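Local structure of arfgap-like finger domain containing protein (Cryptosporidium parvum Iowa II, 2OWA) at residues A[51-57]-A[91-97]. The protein probably acts as a zinc-finger GTPase-activating protein for ADP-ribosylation factors, this chain being its zinc-binding ArfGAP domain. Residues are numbered along the deposited sequence; the frame is centred on the assembly and turned at random.
Sequences SLSFAVF and RMDIGGN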
loop_
_atom_site.group_PDB
_atom_site.type_symbol
_atom_site.label_atom_id
_atom_site.label_comp_id
_atom_site.label_asym_id
_atom_site.label_seq_id
_atom_site.Cartn_x
_atom_site.Cartn_y
_atom_site.Cartn_z
ATOM N N SER A 51 0.564 -2.576 1.924
ATOM C CA SER A 51 0.137 -3.590 0.934
ATOM C C SER A 51 0.483 -2.983 -0.428
ATOM O O SER A 51 -0.073 -1.916 -0.796
ATOM C CB SER A 51 -1.368 -3.872 1.023
ATOM O OG SER A 51 -1.769 -4.699 -0.059
ATOM N N LEU A 52 1.420 -3.604 -1.155
ATOM C CA LEU A 52 1.763 -3.081 -2.464
ATOM C C LEU A 52 0.560 -3.098 -3.390
ATOM O O LEU A 52 0.387 -2.174 -4.151
ATOM C CB LEU A 52 2.917 -3.838 -3.120
ATOM C CG LEU A 52 4.284 -3.254 -2.744
ATOM C CD1 LEU A 52 5.378 -4.280 -3.047
ATOM C CD2 LEU A 52 4.553 -1.856 -3.423
ATOM N N SER A 53 -0.288 -4.124 -3.267
ATOM C CA SER A 53 -1.475 -4.338 -4.138
ATOM C C SER A 53 -2.351 -3.102 -4.287
ATOM O O SER A 53 -2.724 -2.720 -5.387
ATOM C CB SER A 53 -2.345 -5.491 -3.579
ATOM O OG SER A 53 -1.531 -6.606 -3.201
ATOM N N PHE A 54 -2.677 -2.487 -3.155
ATOM C CA PHE A 54 -3.537 -1.299 -3.124
ATOM C C PHE A 54 -2.738 -0.026 -2.906
ATOM O O PHE A 54 -3.298 1.052 -2.813
ATOM C CB PHE A 54 -4.607 -1.511 -2.045
ATOM C CG PHE A 54 -5.239 -2.861 -2.135
ATOM C CD1 PHE A 54 -6.085 -3.179 -3.215
ATOM C CD2 PHE A 54 -4.969 -3.835 -1.177
ATOM C CE1 PHE A 54 -6.658 -4.452 -3.324
ATOM C CE2 PHE A 54 -5.532 -5.088 -1.276
ATOM C CZ PHE A 54 -6.376 -5.398 -2.330
ATOM N N ALA A 55 -1.408 -0.165 -2.840
ATOM C CA ALA A 55 -0.527 0.937 -2.445
ATOM C C ALA A 55 -1.064 1.670 -1.219
ATOM O O ALA A 55 -1.195 2.887 -1.219
ATOM C CB ALA A 55 -0.309 1.911 -3.616
ATOM N N VAL A 56 -1.393 0.929 -0.163
ATOM C CA VAL A 56 -1.810 1.553 1.085
ATOM C C VAL A 56 -0.768 1.276 2.185
ATOM O O VAL A 56 -0.109 0.241 2.171
ATOM C CB VAL A 56 -3.218 1.114 1.535
ATOM C CG1 VAL A 56 -4.318 1.644 0.514
ATOM C CG2 VAL A 56 -3.278 -0.398 1.663
ATOM N N PHE A 57 -0.647 2.209 3.124
ATOM C CA PHE A 57 0.143 2.008 4.358
ATOM C C PHE A 57 -0.729 1.549 5.521
ATOM O O PHE A 57 -1.814 2.102 5.738
ATOM C CB PHE A 57 0.859 3.285 4.775
ATOM C CG PHE A 57 1.894 3.711 3.817
ATOM C CD1 PHE A 57 3.195 3.259 3.948
ATOM C CD2 PHE A 57 1.561 4.565 2.750
ATOM C CE1 PHE A 57 4.187 3.659 3.012
ATOM C CE2 PHE A 57 2.517 4.965 1.834
ATOM C CZ PHE A 57 3.839 4.533 1.972
ATOM N N ARG A 91 4.783 2.888 -7.691
ATOM C CA ARG A 91 3.431 2.435 -7.383
ATOM C C ARG A 91 2.937 3.036 -6.077
ATOM O O ARG A 91 1.827 3.544 -6.023
ATOM C CB ARG A 91 3.321 0.887 -7.343
ATOM C CG ARG A 91 1.910 0.406 -6.965
ATOM C CD ARG A 91 1.822 -1.104 -6.921
ATOM N NE ARG A 91 0.453 -1.615 -6.902
ATOM C CZ ARG A 91 -0.226 -1.965 -7.995
ATOM N NH1 ARG A 91 0.333 -1.856 -9.196
ATOM N NH2 ARG A 91 -1.455 -2.455 -7.900
ATOM N N MET A 92 3.773 3.009 -5.037
ATOM C CA MET A 92 3.455 3.641 -3.784
ATOM C C MET A 92 3.262 5.162 -3.918
ATOM O O MET A 92 2.449 5.754 -3.226
ATOM C CB MET A 92 4.550 3.322 -2.755
ATOM C CG MET A 92 4.560 1.865 -2.254
ATOM S SD MET A 92 2.990 1.117 -1.789
ATOM C CE MET A 92 2.513 2.126 -0.402
ATOM N N ASP A 93 4.013 5.757 -4.840
ATOM C CA ASP A 93 4.036 7.186 -5.058
ATOM C C ASP A 93 2.727 7.632 -5.712
ATOM O O ASP A 93 2.135 8.639 -5.284
ATOM C CB ASP A 93 5.235 7.560 -5.940
ATOM C CG ASP A 93 5.535 9.071 -5.930
ATOM O OD1 ASP A 93 4.794 9.853 -5.281
ATOM O OD2 ASP A 93 6.528 9.473 -6.601
ATOM N N ILE A 94 2.254 6.877 -6.706
ATOM C CA ILE A 94 0.977 7.239 -7.390
ATOM C C ILE A 94 -0.277 6.789 -6.637
ATOM O O ILE A 94 -1.393 7.263 -6.934
ATOM C CB ILE A 94 0.919 6.762 -8.864
ATOM C CG1 ILE A 94 1.012 5.234 -8.959
ATOM C CG2 ILE A 94 2.005 7.421 -9.702
ATOM C CD1 ILE A 94 -0.275 4.577 -9.216
ATOM N N GLY A 95 -0.090 5.882 -5.675
ATOM C CA GLY A 95 -1.173 5.418 -4.827
ATOM C C GLY A 95 -1.284 6.233 -3.544
ATOM O O GLY A 95 -1.416 7.457 -3.561
ATOM N N GLY A 96 -1.211 5.553 -2.407
ATOM C CA GLY A 96 -1.351 6.225 -1.117
ATOM C C GLY A 96 -2.705 5.955 -0.501
ATOM O O GLY A 96 -3.655 5.539 -1.189
ATOM N N ASN A 97 -2.800 6.174 0.809
ATOM C CA ASN A 97 -4.084 6.044 1.530
ATOM C C ASN A 97 -5.216 6.954 1.056
ATOM O O ASN A 97 -6.344 6.506 0.982
ATOM C CB ASN A 97 -3.887 6.186 3.041
ATOM C CG ASN A 97 -3.118 5.020 3.643
ATOM O OD1 ASN A 97 -2.612 4.146 2.924
ATOM N ND2 ASN A 97 -3.005 5.010 4.991
HETATM O O HOH W 1 -3.587 3.713 -3.343
#
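Ala55, in the turn between strands 49-51 and 56-58, packs its backbone against the end of helix 86-94: Gly96 N donates to Ala55 O over 2.9 Å. Ala55 CB points at the helix end and rests against Arg91 O and Gly95 CA, the latter 3.8 Å away. A water lies close to both Phe54 O and Gly96 O and links the two backbones.

Arg91 reaches along the turn. Its chain is extended, with CG anti to the backbone N (chi1 178°), which carries the guanidinium edge to two carbonyls. NH2 donates almost straight to Ser53 O, 2.8 Å away, within the guanidinium plane. NE bonds to Leu52 O from above the carbonyl plane; Ala55 N reaches the same oxygen from the opposite face. Asp133 forms a salt bridge with Arg91 NH1, so helix 123-135 also helps to fix the group.

Met92 folds back through bends at chi2 and chi3. Its SD lies 3.7 Å from Leu52 CD2 and also touches Ala55. Its CE sits over one face of the Phe57 ring, 3.9 Å from the centroid, as a CH-pi contact. Phe27 and Val30 of helix 20-32 also pack on Phe57.

Asn97 holds the strand backbone with both ends of its amide. Phe57 N donates to Asn97 OD1 on a lone pair at 2.8 Å, and Asn97 ND2 returns a bond to Phe57 O at 3.2 Å. The amide thus pairs with both backbone polar groups of one residue.

Ser51 N donates to Val56 O and Val56 N to Ser51 O, with Ala55 the extra residue of a G1 beta bulge. The contact joins this hairpin to the junction of helices 86-94 and 97-107, where Gly96 is the second helix's N-cap, in the buried ArfGAP core. The Asn97 side chain lies about 9 Å from the zinc ion held by Cys39, Cys42, Cys59 and Cys62.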